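Side-chain contacts in ankyrin repeat and SOCS box protein 11 (Homo sapiens, PDB 4UUC), which serves as the substrate-recognition component of a cullin-5-RING E3 ubiquitin ligase, directing targets such as BIK, DIRAS2 and RPN1 to ubiquitination and proteasomal degradation: residues A[22-27]-A[53-58]; A[39-44]-A[59-64]; A[81-86]-A[118-123]; A[138-143]-A[174-179]; A[149-154]-A[183-188]. All coordinates share one frame; numbering follows the deposited sequence.

Starting from the N terminus, contact 1 opens on helix 17-26 and closes on helix 50-58, looping out 25 residues and joining ankyrin repeats 1 and 2. Contact 2 begins inside that loop and ends just beyond it, so the two cross; it lies within repeat 2, and they meet where A61 N approaches L56 O. Contact 3 follows in series, tying repeat 3 to repeat 4. Contacts 4 and 5 both join repeats 5 and 6, and their segments alternate along the chain, a second crossing. M118 of contact 3 packs on L154 of contact 5. No contact nests inside another. The centres of contacts 1 and 5 are about 43 Å apart.

Contact 1 of 5, residues A[22-27]-A[53-58]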
# COMPACT_ATOMS: atom_id res chain seq x y z
N THR A 22 21.19 -2.44 23.77
CA THR A 22 22.47 -2.81 24.36
C THR A 22 23.58 -2.64 23.32
O THR A 22 24.63 -2.07 23.61
CB THR A 22 22.45 -4.25 24.90
OG1 THR A 22 21.47 -4.36 25.94
CG2 THR A 22 23.81 -4.64 25.47
N LEU A 23 23.33 -3.14 22.12
CA LEU A 23 24.29 -3.02 21.02
C LEU A 23 24.55 -1.55 20.66
O LEU A 23 25.69 -1.16 20.43
CB LEU A 23 23.80 -3.79 19.80
CG LEU A 23 23.84 -5.31 19.92
CD1 LEU A 23 22.98 -5.97 18.85
CD2 LEU A 23 25.27 -5.81 19.84
N ILE A 24 23.49 -0.75 20.60
CA ILE A 24 23.64 0.67 20.31
C ILE A 24 24.51 1.34 21.37
O ILE A 24 25.39 2.14 21.04
CB ILE A 24 22.26 1.37 20.23
CG1 ILE A 24 21.52 0.91 18.96
CG2 ILE A 24 22.41 2.89 20.22
CD1 ILE A 24 20.07 1.34 18.89
N ALA A 25 24.27 1.00 22.63
CA ALA A 25 25.01 1.58 23.75
C ALA A 25 26.50 1.23 23.68
O ALA A 25 27.34 2.02 24.12
CB ALA A 25 24.42 1.11 25.07
N GLN A 26 26.82 0.07 23.12
CA GLN A 26 28.22 -0.34 22.98
C GLN A 26 28.93 0.42 21.87
O GLN A 26 30.16 0.41 21.80
CB GLN A 26 28.31 -1.84 22.70
CG GLN A 26 27.99 -2.73 23.89
CD GLN A 26 28.88 -2.47 25.09
OE1 GLN A 26 28.60 -1.60 25.91
NE2 GLN A 26 29.97 -3.23 25.19
N GLY A 27 28.16 1.08 21.01
CA GLY A 27 28.71 1.96 20.00
C GLY A 27 28.74 1.40 18.59
O GLY A 27 29.48 1.90 17.74
N ALA A 53 12.57 0.62 15.92
CA ALA A 53 12.67 1.65 14.90
C ALA A 53 12.98 3.01 15.53
O ALA A 53 13.88 3.72 15.08
CB ALA A 53 11.40 1.72 14.08
N LYS A 54 12.26 3.36 16.60
CA LYS A 54 12.43 4.67 17.23
C LYS A 54 13.81 4.80 17.87
O LYS A 54 14.43 5.85 17.79
CB LYS A 54 11.35 4.93 18.28
CG LYS A 54 11.40 6.35 18.83
CD LYS A 54 10.27 6.64 19.80
CE LYS A 54 10.28 8.09 20.24
NZ LYS A 54 9.20 8.40 21.20
N ALA A 55 14.27 3.72 18.50
CA ALA A 55 15.59 3.72 19.13
C ALA A 55 16.68 3.95 18.08
O ALA A 55 17.66 4.65 18.32
CB ALA A 55 15.83 2.42 19.88
N LEU A 56 16.50 3.34 16.91
CA LEU A 56 17.45 3.51 15.81
C LEU A 56 17.39 4.95 15.29
O LEU A 56 18.43 5.57 15.03
CB LEU A 56 17.16 2.51 14.69
CG LEU A 56 17.49 1.05 15.01
CD1 LEU A 56 16.79 0.11 14.03
CD2 LEU A 56 18.99 0.82 14.98
N LEU A 57 16.18 5.48 15.14
CA LEU A 57 15.99 6.85 14.66
C LEU A 57 16.58 7.87 15.64
O LEU A 57 17.17 8.87 15.22
CB LEU A 57 14.51 7.13 14.43
CG LEU A 57 13.93 6.45 13.20
CD1 LEU A 57 12.41 6.45 13.24
CD2 LEU A 57 14.44 7.11 11.91
N GLU A 58 16.42 7.61 16.93
CA GLU A 58 16.95 8.48 17.97
C GLU A 58 18.48 8.54 17.92
O GLU A 58 19.09 9.51 18.37
CB GLU A 58 16.50 7.99 19.36
CG GLU A 58 15.06 8.36 19.70
CD GLU A 58 14.57 7.72 20.99
OE1 GLU A 58 15.20 6.74 21.46
OE2 GLU A 58 13.55 8.19 21.53
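From T22 to G27 the chain completes the last turn of helix 17-26, and I24 is the residue there that meets A55 and L56 of helix 50-58. At the start, T22 turns its hydroxyl back to its own helix, where OG1 is hydrogen-bonded to L18 O. L23 packs on P7 of helix 7-14. I24 then points at the neighbouring helix. Its CG1 branch stands opposite the carbonyl carbon (chi1 -70°), and an extended chi2 of 170° carries CD1 forward to helix 50-58. That methyl lies 4.1 Å from L56 CD2, the two side chains crossing at about a right angle, and I24 CD1 is likewise 4.1 Å from A55 O. The methyl of A55 is more distant, with I24 CD1 to A55 CB at 4.5 Å. A branched, fairly long residue suits this place because the backbones are well separated, 8.2 Å between the CA atoms of I24 and L56, while the small A55 lets the methyl come down near the helix backbone. L8 touches both I24 and L56 from helix 7-14. The segment ends at G27, the positive-phi residue (104°) of a Schellman motif. Its N bonds to I24 O at 3.0 Å, with a weak second bond to L23 O. Glycine suits these backbone angles, which bring the place of a CB up against Q26 O. With no hydrogen bond crossing between the segments, and with A55 O already accepting from N59 ND2, repeats 1 and 2 meet here by dispersion and exclusion of water, over a modest 92 Å² of surface.

Contact 2 of 5, residues A[39-44]-A[59-64]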
# COMPACT_ATOMS: atom_id res chain seq x y z
N SER A 39 19.49 -1.43 5.91
CA SER A 39 19.90 -0.99 7.24
C SER A 39 19.10 -1.72 8.32
O SER A 39 18.10 -2.38 8.03
CB SER A 39 19.70 0.52 7.39
OG SER A 39 18.32 0.83 7.54
N SER A 40 19.53 -1.58 9.57
CA SER A 40 18.79 -2.15 10.69
C SER A 40 17.39 -1.54 10.78
O SER A 40 16.43 -2.22 11.15
CB SER A 40 19.55 -1.92 12.00
OG SER A 40 20.76 -2.67 12.00
N LEU A 41 17.27 -0.26 10.44
CA LEU A 41 15.96 0.40 10.44
C LEU A 41 15.02 -0.25 9.43
O LEU A 41 13.84 -0.46 9.72
CB LEU A 41 16.10 1.89 10.14
CG LEU A 41 14.78 2.68 10.12
CD1 LEU A 41 14.06 2.59 11.47
CD2 LEU A 41 15.01 4.12 9.73
N HIS A 42 15.53 -0.57 8.24
CA HIS A 42 14.75 -1.29 7.24
C HIS A 42 14.18 -2.58 7.85
O HIS A 42 12.99 -2.87 7.68
CB HIS A 42 15.59 -1.64 6.01
CG HIS A 42 15.78 -0.51 5.05
ND1 HIS A 42 17.02 0.02 4.77
CD2 HIS A 42 14.89 0.18 4.29
CE1 HIS A 42 16.89 1.00 3.88
NE2 HIS A 42 15.61 1.11 3.57
N GLU A 43 15.01 -3.33 8.57
CA GLU A 43 14.58 -4.61 9.12
C GLU A 43 13.59 -4.45 10.27
O GLU A 43 12.62 -5.21 10.36
CB GLU A 43 15.80 -5.42 9.57
CG GLU A 43 16.80 -5.64 8.43
CD GLU A 43 17.38 -7.04 8.35
OE1 GLU A 43 16.71 -8.01 8.76
OE2 GLU A 43 18.53 -7.17 7.86
N ALA A 44 13.80 -3.46 11.14
CA ALA A 44 12.83 -3.20 12.21
C ALA A 44 11.46 -2.84 11.63
O ALA A 44 10.43 -3.31 12.11
CB ALA A 44 13.31 -2.07 13.11
N ASN A 59 19.08 7.49 17.37
CA ASN A 59 20.53 7.41 17.26
C ASN A 59 21.02 7.62 15.82
O ASN A 59 22.09 7.16 15.44
CB ASN A 59 21.02 6.06 17.79
CG ASN A 59 20.94 5.99 19.31
OD1 ASN A 59 21.88 6.36 20.00
ND2 ASN A 59 19.81 5.52 19.82
N GLY A 60 20.22 8.34 15.04
CA GLY A 60 20.66 8.85 13.75
C GLY A 60 20.43 7.97 12.53
O GLY A 60 21.03 8.21 11.49
N ALA A 61 19.56 6.97 12.65
CA ALA A 61 19.23 6.13 11.50
C ALA A 61 18.65 6.99 10.37
O ALA A 61 17.97 7.98 10.63
CB ALA A 61 18.25 5.03 11.90
N HIS A 62 18.93 6.60 9.13
CA HIS A 62 18.46 7.34 7.96
C HIS A 62 17.01 6.98 7.63
O HIS A 62 16.73 5.91 7.09
CB HIS A 62 19.36 7.07 6.75
CG HIS A 62 20.78 7.48 6.96
ND1 HIS A 62 21.14 8.56 7.74
CD2 HIS A 62 21.94 6.95 6.49
CE1 HIS A 62 22.45 8.68 7.74
NE2 HIS A 62 22.96 7.72 6.99
N VAL A 63 16.10 7.90 7.95
CA VAL A 63 14.66 7.64 7.83
C VAL A 63 14.20 7.44 6.38
O VAL A 63 13.17 6.82 6.14
CB VAL A 63 13.85 8.79 8.47
CG1 VAL A 63 13.91 10.05 7.61
CG2 VAL A 63 12.41 8.36 8.73
N ASN A 64 14.97 7.97 5.43
CA ASN A 64 14.62 7.88 4.01
C ASN A 64 15.61 7.03 3.20
O ASN A 64 15.71 7.17 1.98
CB ASN A 64 14.52 9.28 3.40
CG ASN A 64 13.26 10.01 3.83
OD1 ASN A 64 12.14 9.52 3.64
ND2 ASN A 64 13.43 11.19 4.41
O HOH W 1 17.92 3.45 6.42
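L41 holds its CG opposite the backbone N (chi1 180°) and turns at chi2 (60°), a combination that carries CD2 out from the helix to A61, H62 and V63. This methyl is 3.6 Å from H62 O, 4.0 Å from A61 CB and 4.0 Å from V63 CA, so it rests against the loop backbone as much as on side chains; the small A61 allows that approach. Beside it a water joins the segments: it donates to H62 O at 2.8 Å and is hydrogen-bonded to S39 OG at 2.9 Å. S39 and H42 form a capping box. H42 N bonds to S39 OG, and S39 N returns a nearly straight bond (174°) to H42 ND1, 3.1 Å away and in the plane of the imidazole. From the other nitrogen of the ring, NE2 bonds to G65 O, and the two bonds together fix the rotation of the ring. The sequence SSLH stands at the helix start where ankyrin repeats commonly have TPLH. Behind the contact, L41 packs on A53 and L57 of helix 50-58, while A61 leans on L56 and V63 on L57, seating the loop against helix 50-58; L41 reaches P73 of helix 73-80 as well.

Contact 3 of 5, residues A[81-86]-A[118-123]; sequences GSAACV and MEILLA
Helix-on-helix packing between successive ankyrin repeats is the element here: A83 and V86 of helix 83-91, in repeat 3, receive I120 of helix 115-123, in repeat 4. I120 is suited to the role because its two branches touch different partners. With chi1 at -66° its CG2 stands opposite the backbone N, while CG1 stands opposite the carbonyl carbon and is prolonged by an extended chi2 (169°). The long branch ends at the first turn of helix 83-91, where I120 CD1 is 3.8 Å from A83 CB and 4.0 Å from A83 O. The short branch meets V86, at the end of that same turn, I120 CG2 lying 3.8 Å from V86 CG1, with the valine and isoleucine side chains slanted across each other. A small residue at 83 lets the isoleucine tip approach the backbone; the CA atoms of A83 and I120 are still 7.8 Å apart. V86 is gripped from behind as well, since it packs on L74 and A77 of helix 73-80. The first turn of helix 83-91 is set by S82 as N-cap, whose OG accepts from C85 N at 3.1 Å, and G81 makes the preceding bend with positive phi, which glycine adopts easily. On the partner helix, I120 O accepts from N124 ND2, and L121 turns to C78 and I106. The contact carries no hydrogen bond between the segments. Such apolar packing of equivalent helices in successive repeats is characteristic of the ankyrin solenoid.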
# COMPACT_ATOMS: atom_id res chain seq x y z
N GLY A 81 2.36 -3.53 8.18
CA GLY A 81 1.06 -3.06 8.61
C GLY A 81 1.07 -2.44 10.00
O GLY A 81 0.01 -2.29 10.62
N SER A 82 2.25 -2.06 10.48
CA SER A 82 2.37 -1.37 11.76
C SER A 82 2.13 0.14 11.63
O SER A 82 3.01 0.88 11.20
CB SER A 82 3.74 -1.61 12.38
OG SER A 82 3.87 -0.86 13.58
N ALA A 83 0.94 0.58 12.01
CA ALA A 83 0.61 2.00 11.98
C ALA A 83 1.54 2.79 12.88
O ALA A 83 1.90 3.93 12.57
CB ALA A 83 -0.84 2.21 12.40
N ALA A 84 1.93 2.19 14.00
CA ALA A 84 2.85 2.84 14.93
C ALA A 84 4.18 3.14 14.25
O ALA A 84 4.74 4.23 14.42
CB ALA A 84 3.06 1.97 16.16
N CYS A 85 4.68 2.18 13.47
CA CYS A 85 5.92 2.38 12.71
C CYS A 85 5.76 3.50 11.68
O CYS A 85 6.63 4.36 11.54
CB CYS A 85 6.34 1.09 12.00
SG CYS A 85 7.29 -0.05 13.04
N VAL A 86 4.64 3.48 10.96
CA VAL A 86 4.37 4.50 9.96
C VAL A 86 4.40 5.88 10.62
O VAL A 86 5.03 6.80 10.12
CB VAL A 86 3.01 4.27 9.27
CG1 VAL A 86 2.63 5.46 8.38
CG2 VAL A 86 3.04 2.98 8.46
N MET A 118 -2.93 3.12 5.31
CA MET A 118 -3.42 3.87 4.16
C MET A 118 -3.94 5.25 4.58
O MET A 118 -3.56 6.27 4.00
CB MET A 118 -4.52 3.09 3.44
CG MET A 118 -5.06 3.73 2.17
SD MET A 118 -6.62 2.98 1.61
CE MET A 118 -7.75 3.62 2.85
N GLU A 119 -4.79 5.27 5.60
CA GLU A 119 -5.40 6.52 6.05
C GLU A 119 -4.37 7.51 6.58
O GLU A 119 -4.48 8.70 6.33
CB GLU A 119 -6.46 6.23 7.12
CG GLU A 119 -7.68 5.52 6.58
CD GLU A 119 -8.79 5.41 7.60
OE1 GLU A 119 -9.08 6.42 8.28
OE2 GLU A 119 -9.39 4.32 7.71
N ILE A 120 -3.38 7.00 7.31
CA ILE A 120 -2.31 7.86 7.82
C ILE A 120 -1.56 8.52 6.66
O ILE A 120 -1.27 9.71 6.72
CB ILE A 120 -1.32 7.06 8.70
CG1 ILE A 120 -2.02 6.59 9.98
CG2 ILE A 120 -0.11 7.93 9.06
CD1 ILE A 120 -1.22 5.59 10.79
N LEU A 121 -1.26 7.74 5.63
CA LEU A 121 -0.54 8.28 4.47
C LEU A 121 -1.37 9.34 3.75
O LEU A 121 -0.85 10.37 3.32
CB LEU A 121 -0.16 7.16 3.50
CG LEU A 121 0.92 6.19 3.99
CD1 LEU A 121 1.03 5.00 3.05
CD2 LEU A 121 2.26 6.89 4.13
N LEU A 122 -2.67 9.08 3.61
CA LEU A 122 -3.56 10.06 2.99
C LEU A 122 -3.65 11.32 3.85
O LEU A 122 -3.70 12.43 3.32
CB LEU A 122 -4.95 9.45 2.78
CG LEU A 122 -5.01 8.32 1.75
CD1 LEU A 122 -6.40 7.70 1.71
CD2 LEU A 122 -4.59 8.80 0.35
N ALA A 123 -3.65 11.15 5.16
CA ALA A 123 -3.66 12.29 6.08
C ALA A 123 -2.36 13.09 5.96
O ALA A 123 -2.32 14.27 6.31
CB ALA A 123 -3.87 11.82 7.51

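Contact 4 of 5, residues A[138-143]-A[174-179]; sequences PLYVAC and AARQSN
Y140 and R176 bring the flat groups of this contact together: the phenol oxygen approaches the guanidinium obliquely, with Y140 OH 4.3 Å from R176 NH1. The polar partner of both is D168, whose OD2 forms a hydrogen bond with Y140 OH and a salt bridge with R176 NH1. The tyrosine is long enough to reach that carboxylate from helix 138-144, its ring borne outward by a chi1 of -175°, and it also touches Q165. The third flat group, the amide of Q177, is turned back toward its own chain and donates from NE2 to A173 O. With CG opposite the carbonyl carbon (chi1 -45°) and a bend at chi2 (-48°), the side chain folds up, and its CG methylene is what faces helix 138-144: Q177 CG lies 3.5 Å from C143 O. Next to it the backbones come close, with 5.1 Å between the CA atoms of C143 and A174. Small residues suit such an approach, and here C143 CB is 4.3 Å from A174 CB, while V182 of helix 180-188 touches both. The loop after helix 170-175 is held by Q177 N bonding to A174 O at 3.1 Å and by S178 N donating to Q146 OE1; N179 then caps the next helix through OD1 to V182 N. Two kinds of chemistry therefore join repeats 5 and 6 here. Small residues pack closely on the buried side, whereas toward the surface D168 OD2 takes both the phenol hydrogen bond and the arginine salt bridge, its charge probably balanced in part by R176.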
# COMPACT_ATOMS: atom_id res chain seq x y z
N PRO A 138 -4.50 3.70 -5.86
CA PRO A 138 -4.83 2.95 -4.64
C PRO A 138 -6.19 2.24 -4.73
O PRO A 138 -6.32 1.11 -4.28
CB PRO A 138 -4.83 4.02 -3.56
CG PRO A 138 -3.88 5.06 -4.07
CD PRO A 138 -4.09 5.08 -5.55
N LEU A 139 -7.18 2.90 -5.32
CA LEU A 139 -8.50 2.28 -5.46
C LEU A 139 -8.42 1.03 -6.35
O LEU A 139 -9.04 0.02 -6.06
CB LEU A 139 -9.51 3.27 -6.04
CG LEU A 139 -10.92 2.72 -6.25
CD1 LEU A 139 -11.54 2.25 -4.94
CD2 LEU A 139 -11.79 3.79 -6.91
N TYR A 140 -7.65 1.12 -7.42
CA TYR A 140 -7.47 0.00 -8.34
C TYR A 140 -6.84 -1.20 -7.63
O TYR A 140 -7.27 -2.34 -7.83
CB TYR A 140 -6.61 0.43 -9.53
CG TYR A 140 -6.46 -0.63 -10.59
CD1 TYR A 140 -7.41 -0.78 -11.59
CD2 TYR A 140 -5.36 -1.47 -10.60
CE1 TYR A 140 -7.27 -1.74 -12.57
CE2 TYR A 140 -5.21 -2.43 -11.57
CZ TYR A 140 -6.16 -2.57 -12.55
OH TYR A 140 -5.99 -3.54 -13.51
N VAL A 141 -5.82 -0.94 -6.83
CA VAL A 141 -5.16 -1.99 -6.05
C VAL A 141 -6.16 -2.61 -5.07
O VAL A 141 -6.23 -3.83 -4.94
CB VAL A 141 -3.93 -1.44 -5.29
CG1 VAL A 141 -3.34 -2.50 -4.37
CG2 VAL A 141 -2.88 -0.95 -6.29
N ALA A 142 -6.91 -1.76 -4.37
CA ALA A 142 -7.91 -2.22 -3.41
C ALA A 142 -8.91 -3.17 -4.07
O ALA A 142 -9.29 -4.19 -3.49
CB ALA A 142 -8.64 -1.03 -2.80
N CYS A 143 -9.35 -2.82 -5.28
CA CYS A 143 -10.31 -3.65 -6.01
C CYS A 143 -9.68 -4.94 -6.51
O CYS A 143 -10.32 -5.99 -6.50
CB CYS A 143 -10.90 -2.86 -7.17
SG CYS A 143 -11.96 -1.48 -6.65
N ALA A 174 -12.28 -5.23 -10.37
CA ALA A 174 -13.23 -5.88 -9.48
C ALA A 174 -13.97 -7.01 -10.20
O ALA A 174 -14.30 -8.03 -9.59
CB ALA A 174 -14.22 -4.86 -8.92
N ALA A 175 -14.24 -6.82 -11.49
CA ALA A 175 -14.97 -7.80 -12.28
C ALA A 175 -14.21 -9.11 -12.42
O ALA A 175 -14.81 -10.17 -12.60
CB ALA A 175 -15.29 -7.23 -13.65
N ARG A 176 -12.88 -9.04 -12.36
CA ARG A 176 -12.04 -10.23 -12.47
C ARG A 176 -11.94 -11.00 -11.15
O ARG A 176 -11.45 -12.13 -11.13
CB ARG A 176 -10.64 -9.86 -12.93
CG ARG A 176 -10.56 -9.30 -14.33
CD ARG A 176 -9.11 -9.26 -14.80
NE ARG A 176 -8.94 -8.48 -16.02
CZ ARG A 176 -8.76 -7.17 -16.05
NH1 ARG A 176 -8.74 -6.46 -14.93
NH2 ARG A 176 -8.61 -6.55 -17.22
N GLN A 177 -12.38 -10.37 -10.06
CA GLN A 177 -12.32 -10.99 -8.74
C GLN A 177 -13.68 -11.57 -8.36
O GLN A 177 -14.52 -11.79 -9.22
CB GLN A 177 -11.86 -9.98 -7.68
CG GLN A 177 -10.67 -9.12 -8.07
CD GLN A 177 -9.52 -9.91 -8.65
OE1 GLN A 177 -9.23 -11.03 -8.22
NE2 GLN A 177 -8.86 -9.33 -9.65
N SER A 178 -13.88 -11.82 -7.07
CA SER A 178 -15.05 -12.54 -6.58
C SER A 178 -15.82 -11.80 -5.49
O SER A 178 -16.60 -12.41 -4.75
CB SER A 178 -14.62 -13.92 -6.06
OG SER A 178 -13.98 -14.67 -7.07
N ASN A 179 -15.63 -10.48 -5.39
CA ASN A 179 -16.26 -9.69 -4.34
C ASN A 179 -17.40 -8.81 -4.85
O ASN A 179 -17.17 -7.82 -5.55
CB ASN A 179 -15.24 -8.81 -3.63
CG ASN A 179 -15.75 -8.28 -2.31
OD1 ASN A 179 -16.57 -7.37 -2.27
ND2 ASN A 179 -15.29 -8.88 -1.21

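Contact 5 of 5, residues A[149-154]-A[183-188]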
# COMPACT_ATOMS: atom_id res chain seq x y z
N ASP A 149 -13.03 -2.77 2.89
CA ASP A 149 -12.95 -1.61 3.78
C ASP A 149 -12.10 -0.50 3.16
O ASP A 149 -12.41 0.68 3.30
CB ASP A 149 -12.38 -2.00 5.14
CG ASP A 149 -13.32 -2.89 5.94
OD1 ASP A 149 -14.54 -2.88 5.66
OD2 ASP A 149 -12.83 -3.58 6.86
N CYS A 150 -11.02 -0.87 2.47
CA CYS A 150 -10.17 0.11 1.80
C CYS A 150 -10.90 0.77 0.63
O CYS A 150 -10.79 1.98 0.42
CB CYS A 150 -8.88 -0.55 1.30
SG CYS A 150 -7.71 -0.94 2.62
N VAL A 151 -11.66 -0.03 -0.12
CA VAL A 151 -12.46 0.49 -1.22
C VAL A 151 -13.46 1.51 -0.69
O VAL A 151 -13.57 2.62 -1.21
CB VAL A 151 -13.21 -0.65 -1.97
CG1 VAL A 151 -14.25 -0.09 -2.94
CG2 VAL A 151 -12.22 -1.53 -2.72
N LYS A 152 -14.18 1.14 0.37
CA LYS A 152 -15.19 2.01 0.95
C LYS A 152 -14.59 3.33 1.42
O LYS A 152 -15.10 4.40 1.10
CB LYS A 152 -15.90 1.31 2.11
CG LYS A 152 -16.99 2.16 2.75
CD LYS A 152 -17.87 1.33 3.66
CE LYS A 152 -19.03 2.15 4.21
NZ LYS A 152 -18.58 3.17 5.20
N LYS A 153 -13.49 3.24 2.16
CA LYS A 153 -12.83 4.43 2.70
C LYS A 153 -12.29 5.34 1.61
O LYS A 153 -12.45 6.56 1.68
CB LYS A 153 -11.70 4.02 3.65
CG LYS A 153 -11.11 5.16 4.46
CD LYS A 153 -12.09 5.64 5.53
CE LYS A 153 -11.68 6.99 6.09
NZ LYS A 153 -12.61 7.44 7.17
N LEU A 154 -11.64 4.76 0.60
CA LEU A 154 -11.10 5.54 -0.51
C LEU A 154 -12.19 6.30 -1.26
O LEU A 154 -12.02 7.48 -1.59
CB LEU A 154 -10.34 4.63 -1.47
CG LEU A 154 -8.96 4.17 -0.98
CD1 LEU A 154 -8.45 2.99 -1.79
CD2 LEU A 154 -7.96 5.32 -1.04
N ILE A 183 -18.28 -4.42 -6.16
CA ILE A 183 -19.04 -4.05 -7.35
C ILE A 183 -20.11 -3.01 -7.03
O ILE A 183 -20.22 -1.99 -7.71
CB ILE A 183 -19.70 -5.29 -8.01
CG1 ILE A 183 -18.64 -6.31 -8.45
CG2 ILE A 183 -20.56 -4.89 -9.20
CD1 ILE A 183 -17.74 -5.84 -9.59
N HIS A 184 -20.90 -3.26 -5.99
CA HIS A 184 -21.99 -2.34 -5.65
C HIS A 184 -21.47 -1.01 -5.11
O HIS A 184 -22.04 0.04 -5.38
CB HIS A 184 -22.96 -2.99 -4.66
CG HIS A 184 -23.77 -4.10 -5.25
ND1 HIS A 184 -24.52 -3.93 -6.40
CD2 HIS A 184 -23.95 -5.38 -4.86
CE1 HIS A 184 -25.13 -5.07 -6.69
NE2 HIS A 184 -24.80 -5.96 -5.77
N LEU A 185 -20.37 -1.06 -4.35
CA LEU A 185 -19.76 0.16 -3.84
C LEU A 185 -19.28 1.06 -4.97
O LEU A 185 -19.54 2.26 -4.97
CB LEU A 185 -18.59 -0.16 -2.91
CG LEU A 185 -18.93 -0.49 -1.45
CD1 LEU A 185 -17.72 -1.10 -0.75
CD2 LEU A 185 -19.39 0.74 -0.71
N LEU A 186 -18.56 0.49 -5.94
CA LEU A 186 -18.10 1.24 -7.10
C LEU A 186 -19.27 1.83 -7.88
O LEU A 186 -19.26 3.00 -8.26
CB LEU A 186 -17.26 0.37 -8.03
CG LEU A 186 -15.86 -0.03 -7.54
CD1 LEU A 186 -15.22 -0.97 -8.55
CD2 LEU A 186 -14.99 1.19 -7.33
N THR A 187 -20.28 1.00 -8.13
CA THR A 187 -21.46 1.43 -8.87
C THR A 187 -22.18 2.55 -8.11
O THR A 187 -22.59 3.55 -8.71
CB THR A 187 -22.42 0.27 -9.11
OG1 THR A 187 -21.75 -0.77 -9.83
CG2 THR A 187 -23.64 0.73 -9.90
N ASP A 188 -22.32 2.39 -6.80
CA ASP A 188 -22.98 3.40 -5.97
C ASP A 188 -22.27 4.76 -6.05
O ASP A 188 -22.90 5.80 -5.90
CB ASP A 188 -23.04 2.97 -4.50
CG ASP A 188 -24.03 1.85 -4.25
OD1 ASP A 188 -24.90 1.58 -5.11
OD2 ASP A 188 -23.93 1.23 -3.17
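V151 and L185 make the buried part of this contact, and K152 marks its solvent side. L185 points from helix 180-188 toward helix 148-156, its CG opposite the carbonyl carbon (chi1 -83°) and its chi2 extended, so that CD1 is delivered between two residues of the partner helix. L185 CD1 is 4.2 Å from V151 CG1 and at the same 4.2 Å from K152 CB. Leucine suits the place because one methyl at the end of an extended side chain can meet both. V151, a compact beta-branched residue, is buried and also packs on A142 and C143 of helix 138-144; L186 touches C143 from the other helix, so the interior side runs on into the helices beneath. Toward solvent less of the side chain is engaged. The exposed K152 gives only its CB to the leucine, although its CA lies just 6.9 Å from that of L185; the remainder leads away and, turning at chi4 (-70°), sends NZ to a salt bridge with E156 OE2. The lysine thus lays aliphatic carbon over the apolar contact and carries its charge away from it to E156. In the helix that bears L185, T187 OG1 bonds back to I183 O at 2.9 Å. R220 of helix 212-220 bonds to H184 ND1 and forms a salt bridge with D188 OD1, joining this helix to the next one along the chain. Apolar packing of corresponding helices in successive repeats, here 5 and 6, is characteristic of the ankyrin fold; V151, L185 and the base of K152 supply it at this joint.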